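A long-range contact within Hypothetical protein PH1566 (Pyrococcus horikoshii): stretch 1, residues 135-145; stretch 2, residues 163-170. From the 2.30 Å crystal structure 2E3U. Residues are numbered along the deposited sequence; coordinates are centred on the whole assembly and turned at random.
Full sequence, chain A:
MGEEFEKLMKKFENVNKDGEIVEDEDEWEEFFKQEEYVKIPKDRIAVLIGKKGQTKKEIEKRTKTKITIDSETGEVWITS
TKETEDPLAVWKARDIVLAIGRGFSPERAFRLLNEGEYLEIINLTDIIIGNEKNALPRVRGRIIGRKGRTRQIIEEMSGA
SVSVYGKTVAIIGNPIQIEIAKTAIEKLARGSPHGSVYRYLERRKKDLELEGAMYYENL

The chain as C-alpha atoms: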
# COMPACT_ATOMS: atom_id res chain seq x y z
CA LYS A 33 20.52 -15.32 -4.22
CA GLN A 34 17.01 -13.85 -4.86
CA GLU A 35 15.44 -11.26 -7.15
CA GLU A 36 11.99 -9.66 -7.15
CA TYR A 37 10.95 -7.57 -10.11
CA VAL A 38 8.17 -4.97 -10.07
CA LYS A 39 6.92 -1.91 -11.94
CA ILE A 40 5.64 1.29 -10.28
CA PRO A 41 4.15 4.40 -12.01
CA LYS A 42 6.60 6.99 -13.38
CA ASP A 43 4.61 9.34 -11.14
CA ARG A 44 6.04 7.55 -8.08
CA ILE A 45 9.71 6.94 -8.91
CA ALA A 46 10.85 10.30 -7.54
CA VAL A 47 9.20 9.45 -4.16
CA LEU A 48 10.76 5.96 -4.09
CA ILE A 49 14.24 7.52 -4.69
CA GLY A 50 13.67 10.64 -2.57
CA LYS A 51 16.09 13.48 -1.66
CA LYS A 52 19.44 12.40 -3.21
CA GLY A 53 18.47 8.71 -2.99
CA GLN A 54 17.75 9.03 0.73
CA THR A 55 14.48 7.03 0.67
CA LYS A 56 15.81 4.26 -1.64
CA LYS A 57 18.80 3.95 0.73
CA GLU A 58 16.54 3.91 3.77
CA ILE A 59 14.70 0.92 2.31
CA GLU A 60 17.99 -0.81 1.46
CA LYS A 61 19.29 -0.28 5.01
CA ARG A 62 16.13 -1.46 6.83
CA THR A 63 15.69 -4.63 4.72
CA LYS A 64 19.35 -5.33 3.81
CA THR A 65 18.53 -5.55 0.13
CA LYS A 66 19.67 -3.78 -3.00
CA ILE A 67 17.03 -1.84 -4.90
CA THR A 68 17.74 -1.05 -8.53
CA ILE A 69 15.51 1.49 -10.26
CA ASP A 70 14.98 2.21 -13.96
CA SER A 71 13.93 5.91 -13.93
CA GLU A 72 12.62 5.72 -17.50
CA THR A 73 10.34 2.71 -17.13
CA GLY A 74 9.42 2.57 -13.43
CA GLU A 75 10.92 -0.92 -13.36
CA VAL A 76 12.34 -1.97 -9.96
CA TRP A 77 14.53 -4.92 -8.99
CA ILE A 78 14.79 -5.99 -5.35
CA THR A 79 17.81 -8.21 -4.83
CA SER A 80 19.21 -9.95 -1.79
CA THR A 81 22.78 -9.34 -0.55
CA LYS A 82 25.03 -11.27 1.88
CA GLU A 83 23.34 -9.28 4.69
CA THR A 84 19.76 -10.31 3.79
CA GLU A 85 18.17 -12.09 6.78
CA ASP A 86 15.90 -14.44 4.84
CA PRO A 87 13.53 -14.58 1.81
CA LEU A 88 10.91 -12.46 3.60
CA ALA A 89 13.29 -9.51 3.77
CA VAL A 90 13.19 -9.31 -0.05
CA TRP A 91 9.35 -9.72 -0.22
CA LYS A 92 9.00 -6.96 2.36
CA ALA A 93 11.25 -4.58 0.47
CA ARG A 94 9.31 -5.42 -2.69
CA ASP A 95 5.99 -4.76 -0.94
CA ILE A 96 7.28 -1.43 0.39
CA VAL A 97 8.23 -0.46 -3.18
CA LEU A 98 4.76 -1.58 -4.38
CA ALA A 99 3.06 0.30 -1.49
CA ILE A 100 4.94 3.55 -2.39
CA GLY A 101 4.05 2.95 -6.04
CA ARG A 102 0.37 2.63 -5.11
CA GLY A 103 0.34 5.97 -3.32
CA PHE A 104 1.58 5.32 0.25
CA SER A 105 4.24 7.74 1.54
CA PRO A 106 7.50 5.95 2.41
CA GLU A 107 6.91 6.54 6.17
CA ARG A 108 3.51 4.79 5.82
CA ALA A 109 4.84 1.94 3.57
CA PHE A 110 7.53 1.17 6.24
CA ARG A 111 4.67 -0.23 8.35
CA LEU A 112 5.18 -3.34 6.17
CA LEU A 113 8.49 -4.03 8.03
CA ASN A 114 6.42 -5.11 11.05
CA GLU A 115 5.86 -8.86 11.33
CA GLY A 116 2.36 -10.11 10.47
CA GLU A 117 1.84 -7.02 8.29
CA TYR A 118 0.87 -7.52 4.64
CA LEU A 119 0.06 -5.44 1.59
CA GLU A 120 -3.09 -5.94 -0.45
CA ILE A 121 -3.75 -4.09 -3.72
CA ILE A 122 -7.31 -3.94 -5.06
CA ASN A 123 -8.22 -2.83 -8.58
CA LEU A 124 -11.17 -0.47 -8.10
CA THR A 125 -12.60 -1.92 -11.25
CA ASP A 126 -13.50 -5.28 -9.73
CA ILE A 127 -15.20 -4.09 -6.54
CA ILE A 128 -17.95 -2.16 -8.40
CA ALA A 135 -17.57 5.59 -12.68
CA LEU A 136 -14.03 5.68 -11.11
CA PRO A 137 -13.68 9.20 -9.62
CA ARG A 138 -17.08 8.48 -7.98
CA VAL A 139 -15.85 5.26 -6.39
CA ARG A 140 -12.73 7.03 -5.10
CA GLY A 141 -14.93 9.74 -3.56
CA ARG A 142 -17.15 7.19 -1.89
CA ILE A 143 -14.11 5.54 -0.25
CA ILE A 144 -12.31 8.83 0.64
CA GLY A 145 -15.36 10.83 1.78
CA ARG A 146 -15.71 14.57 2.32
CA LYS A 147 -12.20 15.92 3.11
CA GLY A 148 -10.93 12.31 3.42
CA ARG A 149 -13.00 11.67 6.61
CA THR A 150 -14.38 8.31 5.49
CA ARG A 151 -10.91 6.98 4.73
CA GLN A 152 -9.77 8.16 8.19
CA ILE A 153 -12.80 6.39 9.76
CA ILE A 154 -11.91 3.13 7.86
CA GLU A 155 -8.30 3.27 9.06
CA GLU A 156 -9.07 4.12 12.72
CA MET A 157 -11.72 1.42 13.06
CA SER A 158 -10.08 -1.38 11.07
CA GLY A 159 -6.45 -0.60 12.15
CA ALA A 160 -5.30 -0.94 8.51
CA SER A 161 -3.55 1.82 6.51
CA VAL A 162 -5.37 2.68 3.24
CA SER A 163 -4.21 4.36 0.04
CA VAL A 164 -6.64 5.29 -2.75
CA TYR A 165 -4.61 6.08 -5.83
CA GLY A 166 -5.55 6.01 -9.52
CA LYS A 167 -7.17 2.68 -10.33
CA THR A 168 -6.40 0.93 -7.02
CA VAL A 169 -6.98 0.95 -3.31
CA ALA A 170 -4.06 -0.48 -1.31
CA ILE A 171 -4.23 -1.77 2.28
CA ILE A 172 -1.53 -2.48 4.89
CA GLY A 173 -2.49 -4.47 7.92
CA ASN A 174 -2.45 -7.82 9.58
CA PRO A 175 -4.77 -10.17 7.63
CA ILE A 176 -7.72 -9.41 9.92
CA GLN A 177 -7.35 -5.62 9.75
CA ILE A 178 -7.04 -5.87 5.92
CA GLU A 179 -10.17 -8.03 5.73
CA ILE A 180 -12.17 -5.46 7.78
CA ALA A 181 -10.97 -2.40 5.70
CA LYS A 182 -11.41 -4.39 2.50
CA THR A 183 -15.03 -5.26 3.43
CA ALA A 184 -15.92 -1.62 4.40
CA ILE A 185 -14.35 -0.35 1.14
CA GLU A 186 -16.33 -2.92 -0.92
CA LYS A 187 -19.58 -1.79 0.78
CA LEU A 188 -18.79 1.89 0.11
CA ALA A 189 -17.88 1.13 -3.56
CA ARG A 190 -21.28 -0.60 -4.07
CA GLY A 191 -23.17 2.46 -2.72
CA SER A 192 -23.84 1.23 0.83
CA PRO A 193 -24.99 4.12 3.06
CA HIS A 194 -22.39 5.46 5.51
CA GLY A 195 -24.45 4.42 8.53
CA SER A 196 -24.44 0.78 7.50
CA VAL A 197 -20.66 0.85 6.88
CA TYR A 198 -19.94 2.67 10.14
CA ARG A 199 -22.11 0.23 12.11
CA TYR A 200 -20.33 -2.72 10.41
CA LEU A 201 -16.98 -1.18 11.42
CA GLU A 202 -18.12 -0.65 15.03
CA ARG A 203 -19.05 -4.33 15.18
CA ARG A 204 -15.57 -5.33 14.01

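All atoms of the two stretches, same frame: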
# COMPACT_ATOMS: atom_id res chain seq x y z
N ALA A 135 -17.86 7.01 -12.92
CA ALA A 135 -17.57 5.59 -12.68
C ALA A 135 -16.43 5.36 -11.67
O ALA A 135 -16.65 4.78 -10.60
CB ALA A 135 -17.28 4.84 -13.96
N LEU A 136 -15.22 5.83 -12.00
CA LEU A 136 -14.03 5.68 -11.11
C LEU A 136 -13.80 6.83 -10.13
O LEU A 136 -13.61 6.59 -8.95
CB LEU A 136 -12.75 5.40 -11.92
CG LEU A 136 -12.31 3.94 -12.18
CD1 LEU A 136 -11.35 3.48 -11.14
CD2 LEU A 136 -13.51 2.96 -12.28
N PRO A 137 -13.80 8.10 -10.60
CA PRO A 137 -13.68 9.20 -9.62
C PRO A 137 -14.78 9.19 -8.54
O PRO A 137 -14.58 9.73 -7.44
CB PRO A 137 -13.78 10.46 -10.48
CG PRO A 137 -14.30 10.00 -11.82
CD PRO A 137 -13.89 8.59 -11.99
N ARG A 138 -15.93 8.61 -8.88
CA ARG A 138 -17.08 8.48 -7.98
C ARG A 138 -16.85 7.38 -6.94
O ARG A 138 -17.27 7.53 -5.79
CB ARG A 138 -18.36 8.20 -8.77
CG ARG A 138 -18.40 8.82 -10.18
CD ARG A 138 -18.61 10.33 -10.16
NE ARG A 138 -20.03 10.69 -10.17
CZ ARG A 138 -20.70 11.09 -11.24
NH1 ARG A 138 -20.09 11.20 -12.42
NH2 ARG A 138 -21.98 11.40 -11.13
N VAL A 139 -16.20 6.30 -7.33
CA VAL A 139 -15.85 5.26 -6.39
C VAL A 139 -14.79 5.77 -5.41
O VAL A 139 -14.94 5.59 -4.19
CB VAL A 139 -15.47 3.89 -7.07
CG1 VAL A 139 -14.17 3.97 -7.87
CG2 VAL A 139 -15.37 2.80 -6.02
N ARG A 140 -13.77 6.45 -5.93
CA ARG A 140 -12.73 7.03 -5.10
C ARG A 140 -13.30 7.97 -4.06
O ARG A 140 -12.83 7.97 -2.94
CB ARG A 140 -11.68 7.74 -5.95
CG ARG A 140 -10.97 6.77 -6.89
CD ARG A 140 -9.66 7.30 -7.39
NE ARG A 140 -9.73 7.82 -8.75
CZ ARG A 140 -9.89 9.11 -9.03
NH1 ARG A 140 -9.93 9.52 -10.29
NH2 ARG A 140 -10.00 10.00 -8.03
N GLY A 141 -14.31 8.75 -4.44
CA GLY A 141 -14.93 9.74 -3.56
C GLY A 141 -15.76 9.10 -2.47
O GLY A 141 -15.84 9.58 -1.35
N ARG A 142 -16.38 7.99 -2.83
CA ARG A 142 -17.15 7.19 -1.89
C ARG A 142 -16.27 6.55 -0.83
O ARG A 142 -16.69 6.44 0.32
CB ARG A 142 -17.88 6.08 -2.62
CG ARG A 142 -19.13 6.50 -3.36
CD ARG A 142 -19.61 5.29 -4.16
NE ARG A 142 -20.98 5.42 -4.63
CZ ARG A 142 -21.33 5.88 -5.83
NH1 ARG A 142 -20.41 6.29 -6.70
NH2 ARG A 142 -22.62 5.95 -6.16
N ILE A 143 -15.07 6.12 -1.22
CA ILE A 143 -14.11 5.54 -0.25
C ILE A 143 -13.45 6.63 0.64
O ILE A 143 -13.32 6.45 1.86
CB ILE A 143 -13.03 4.63 -0.96
CG1 ILE A 143 -13.71 3.47 -1.68
CG2 ILE A 143 -12.02 4.07 0.04
CD1 ILE A 143 -12.98 2.95 -2.94
N ILE A 144 -13.05 7.74 0.02
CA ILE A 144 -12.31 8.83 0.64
C ILE A 144 -13.21 9.67 1.55
O ILE A 144 -12.82 10.00 2.66
CB ILE A 144 -11.63 9.68 -0.47
CG1 ILE A 144 -10.44 8.90 -1.06
CG2 ILE A 144 -11.12 11.05 0.02
CD1 ILE A 144 -9.83 9.54 -2.27
N GLY A 145 -14.42 9.99 1.08
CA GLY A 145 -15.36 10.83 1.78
C GLY A 145 -15.08 12.32 1.64
O GLY A 145 -14.10 12.74 0.99
N SER A 163 -4.61 3.40 1.06
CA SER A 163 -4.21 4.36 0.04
C SER A 163 -5.09 4.20 -1.22
O SER A 163 -5.13 3.13 -1.84
CB SER A 163 -2.73 4.15 -0.32
OG SER A 163 -2.38 4.95 -1.42
N VAL A 164 -5.83 5.25 -1.55
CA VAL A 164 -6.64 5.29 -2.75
C VAL A 164 -5.86 6.11 -3.78
O VAL A 164 -5.52 7.27 -3.57
CB VAL A 164 -8.05 5.86 -2.43
CG1 VAL A 164 -8.99 5.72 -3.63
CG2 VAL A 164 -8.65 5.12 -1.23
N TYR A 165 -5.54 5.49 -4.90
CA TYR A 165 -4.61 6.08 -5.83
C TYR A 165 -4.90 5.51 -7.22
O TYR A 165 -4.87 4.30 -7.42
CB TYR A 165 -3.14 5.79 -5.40
CG TYR A 165 -2.11 6.49 -6.25
CD1 TYR A 165 -1.50 5.83 -7.31
CD2 TYR A 165 -1.79 7.84 -6.04
CE1 TYR A 165 -0.58 6.47 -8.14
CE2 TYR A 165 -0.85 8.50 -6.85
CZ TYR A 165 -0.25 7.80 -7.90
OH TYR A 165 0.69 8.43 -8.71
N GLY A 166 -5.22 6.40 -8.16
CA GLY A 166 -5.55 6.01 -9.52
C GLY A 166 -6.62 4.93 -9.54
O GLY A 166 -7.74 5.12 -9.04
N LYS A 167 -6.25 3.78 -10.09
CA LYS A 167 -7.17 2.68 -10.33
C LYS A 167 -7.18 1.63 -9.22
O LYS A 167 -7.80 0.57 -9.36
CB LYS A 167 -6.89 2.05 -11.71
CG LYS A 167 -7.16 2.99 -12.90
CD LYS A 167 -7.06 2.28 -14.24
CE LYS A 167 -8.39 1.60 -14.63
NZ LYS A 167 -8.40 1.14 -16.06
N THR A 168 -6.50 1.91 -8.11
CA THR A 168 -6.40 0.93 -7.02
C THR A 168 -6.73 1.53 -5.68
O THR A 168 -6.70 2.75 -5.52
CB THR A 168 -5.00 0.31 -6.89
OG1 THR A 168 -4.05 1.34 -6.56
CG2 THR A 168 -4.55 -0.43 -8.18
N VAL A 169 -7.04 0.65 -4.72
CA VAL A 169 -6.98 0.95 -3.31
C VAL A 169 -5.95 -0.02 -2.79
O VAL A 169 -5.96 -1.18 -3.19
CB VAL A 169 -8.32 0.67 -2.54
CG1 VAL A 169 -8.32 1.32 -1.15
CG2 VAL A 169 -9.46 1.18 -3.29
N ALA A 170 -5.07 0.42 -1.89
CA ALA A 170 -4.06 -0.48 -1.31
C ALA A 170 -4.18 -0.44 0.22
O ALA A 170 -4.44 0.60 0.79
CB ALA A 170 -2.65 -0.10 -1.75

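Val164 is the hub of this contact. Its CA-to-CB bond points from the strand toward the helix, and its short, branched side chain meets three helical residues at once. Ile143 CG2 packs 3.8 Å from Val164 CG2, Ile144 CD1 reaches to 4.1 Å from Val164 CB, and Arg140 CG lies 4.0 Å from Val164 CG1, so the arginine contributes its aliphatic stem to an apolar surface. Ile143, itself buried and directed toward the hairpin, also spans to the second strand, where its CD1 sits 4.0 Å from Val169 CG2. Beta-branched residues suit both strands here: they are compact, favour extended backbone, and fill the gap beneath a helix whose axis runs nearly antiparallel to strand 163-165, 9.5 Å away at closest approach.

Further out, the hairpin closes through a type II' turn from Tyr165 to Thr168, secured by Tyr165 N to Thr168 O and Thr168 N to Tyr165 O, both 3.0 Å. Gly166 takes the positive phi that glycine tolerates best. Leu136 covers this end, its CD1 4.3 Å from Lys167 CA, while the Lys167 CB points away from the helix. At the polar edge, Arg140 CD approaches Gly166 O to 3.3 Å. No clear hydrogen bond joins the stretches; side-chain packing dominates the 331 Å² buried between them.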